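Local coordinates for DUF3845 domain-containing protein (Bacteroides thetaiotaomicron VPI-5482, PDB 3GF6) that is of unknown function but is a bacterial lipoprotein with an all-beta fold, assigned to a family in the C1q/TNF-like clan, at residues L207-D210 with K211-F215. Numbering follows the deposited sequence.
Sequences LRID and KESYF. With EDO (1,2-ethanediol), chain F; EDO (1,2-ethanediol), chain G.
Ser-213 bonds twice to a single carbonyl, that of Asp-210, through its own backbone N and its hydroxyl, closing a type I beta turn that interrupts strand 203-219 of an antiparallel sheet. The turn's backbone bond, Ser-213 N to Asp-210 O, is 3.0 Å long and nearly straight at 167°. Ser-213 OG, beside its own backbone N and anti to its carbonyl carbon (chi1 -57°), reaches the same Asp-210 O at 3.1 Å. Serine suits this buried place because its short hydroxyl can donate to Asp-210 O and accept from the backbone N of Lys-119 on the neighbouring strand 112-123. Buried Ile-209 brings CG2 to 3.6 Å from Ser-213 OG, its beta branch putting a methyl against the serine side chain.

Asp-210 suits a place between two cations: Arg-208 NE bonds to the syn lone pair of its OD1 at 2.8 Å, bent at 143°, with OD1 near the guanidinium plane, while OD2 pairs with Lys-119; these cations probably offset the nearby Glu-212 carboxylate. Arginine's planar, many-donor guanidinium also lets NH2 bind Glu-121, so an alanine here would probably cost Glu-121 this salt-bridge partner and Asp-210 OD1 this donor. At the turn's second and third positions, Lys-211 NZ and Glu-212 OE2 form a salt bridge whose hydrogen bond is weak, at 3.3 Å. Arg-208 NH1 donates to O2 of a bound 1,2-ethanediol, probably from the crystallisation liquor, at 2.8 Å.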
loop_
_atom_site.group_PDB
_atom_site.type_symbol
_atom_site.label_atom_id
_atom_site.label_comp_id
_atom_site.label_asym_id
_atom_site.label_seq_id
_atom_site.Cartn_x
_atom_site.Cartn_y
_atom_site.Cartn_z
ATOM N N LEU A 207 -9.179 -7.655 -4.413
ATOM C CA LEU A 207 -8.023 -7.672 -3.557
ATOM C C LEU A 207 -8.474 -8.341 -2.269
ATOM O O LEU A 207 -9.242 -7.734 -1.493
ATOM C CB LEU A 207 -7.458 -6.264 -3.270
ATOM C CG LEU A 207 -6.182 -6.209 -2.398
ATOM C CD1 LEU A 207 -5.010 -6.809 -3.232
ATOM C CD2 LEU A 207 -5.839 -4.819 -1.907
ATOM N N ARG A 208 -7.993 -9.560 -2.043
ATOM C CA ARG A 208 -8.176 -10.229 -0.729
ATOM C C ARG A 208 -7.122 -9.787 0.264
ATOM O O ARG A 208 -5.926 -9.802 -0.033
ATOM C CB ARG A 208 -8.178 -11.738 -0.859
ATOM C CG ARG A 208 -8.492 -12.437 0.472
ATOM C CD ARG A 208 -8.507 -13.935 0.362
ATOM N NE ARG A 208 -7.226 -14.498 -0.027
ATOM C CZ ARG A 208 -6.917 -14.986 -1.235
ATOM N NH1 ARG A 208 -7.794 -14.975 -2.240
ATOM N NH2 ARG A 208 -5.703 -15.489 -1.439
ATOM N N ILE A 209 -7.564 -9.344 1.447
ATOM C CA ILE A 209 -6.662 -9.039 2.556
ATOM C C ILE A 209 -6.938 -10.159 3.567
ATOM O O ILE A 209 -8.085 -10.309 4.068
ATOM C CB ILE A 209 -6.938 -7.673 3.186
ATOM C CG1 ILE A 209 -6.685 -6.561 2.159
ATOM C CG2 ILE A 209 -6.133 -7.497 4.507
ATOM C CD1 ILE A 209 -5.186 -6.436 1.660
ATOM N N ASP A 210 -5.903 -10.966 3.802
ATOM C CA ASP A 210 -6.018 -12.125 4.689
ATOM C C ASP A 210 -6.028 -11.645 6.129
ATOM O O ASP A 210 -5.448 -10.598 6.493
ATOM C CB ASP A 210 -4.895 -13.139 4.480
ATOM C CG ASP A 210 -5.030 -13.937 3.169
ATOM O OD1 ASP A 210 -5.950 -13.731 2.388
ATOM O OD2 ASP A 210 -4.164 -14.781 2.908
ATOM N N LYS A 211 -6.636 -12.462 6.966
ATOM C CA LYS A 211 -6.840 -12.136 8.381
ATOM C C LYS A 211 -5.539 -11.908 9.156
ATOM O O LYS A 211 -5.559 -11.238 10.165
ATOM C CB LYS A 211 -7.698 -13.216 9.049
ATOM C CG LYS A 211 -6.988 -14.447 9.480
ATOM C CD LYS A 211 -7.975 -15.502 10.018
ATOM C CE LYS A 211 -8.066 -16.713 9.118
ATOM N NZ LYS A 211 -6.756 -17.444 9.017
ATOM N N GLU A 212 -4.415 -12.456 8.677
ATOM C CA GLU A 212 -3.118 -12.275 9.313
ATOM C C GLU A 212 -2.561 -10.849 9.152
ATOM O O GLU A 212 -1.638 -10.479 9.846
ATOM C CB GLU A 212 -2.082 -13.247 8.736
ATOM C CG GLU A 212 -2.300 -14.724 9.077
ATOM C CD GLU A 212 -3.341 -15.438 8.239
ATOM O OE1 GLU A 212 -3.914 -14.909 7.259
ATOM O OE2 GLU A 212 -3.610 -16.577 8.603
ATOM N N SER A 213 -3.112 -10.049 8.238
ATOM C CA SER A 213 -2.600 -8.718 7.995
ATOM C C SER A 213 -2.844 -7.844 9.221
ATOM O O SER A 213 -3.894 -7.926 9.859
ATOM C CB SER A 213 -3.229 -8.101 6.756
ATOM O OG SER A 213 -3.040 -8.893 5.595
ATOM N N TYR A 214 -1.844 -7.036 9.557
ATOM C CA TYR A 214 -1.931 -6.085 10.669
ATOM C C TYR A 214 -0.928 -4.959 10.491
ATOM O O TYR A 214 0.039 -5.077 9.733
ATOM C CB TYR A 214 -1.674 -6.763 12.029
ATOM C CG TYR A 214 -0.236 -7.083 12.319
ATOM C CD1 TYR A 214 0.580 -6.157 12.966
ATOM C CD2 TYR A 214 0.307 -8.301 11.941
ATOM C CE1 TYR A 214 1.919 -6.428 13.233
ATOM C CE2 TYR A 214 1.629 -8.617 12.209
ATOM C CZ TYR A 214 2.440 -7.661 12.838
ATOM O OH TYR A 214 3.719 -7.966 13.136
ATOM N N PHE A 215 -1.144 -3.898 11.249
ATOM C CA PHE A 215 -0.295 -2.726 11.206
ATOM C C PHE A 215 -0.182 -2.174 12.597
ATOM O O PHE A 215 -1.194 -1.957 13.235
ATOM C CB PHE A 215 -0.936 -1.675 10.292
ATOM C CG PHE A 215 -0.198 -0.387 10.271
ATOM C CD1 PHE A 215 0.870 -0.215 9.400
ATOM C CD2 PHE A 215 -0.486 0.620 11.185
ATOM C CE1 PHE A 215 1.591 0.980 9.410
ATOM C CE2 PHE A 215 0.245 1.797 11.214
ATOM C CZ PHE A 215 1.270 1.984 10.327
HETATM C C1 EDO F . -10.887 -14.924 -4.755
HETATM O O1 EDO F . -9.726 -15.750 -4.543
HETATM C C2 EDO F . -10.833 -13.738 -3.801
HETATM O O2 EDO F . -10.515 -14.171 -2.464
HETATM C C1 EDO G . 6.427 -7.555 11.465
HETATM O O1 EDO G . 5.465 -8.507 10.997
HETATM C C2 EDO G . 7.541 -8.345 12.156
HETATM O O2 EDO G . 7.446 -8.180 13.570
#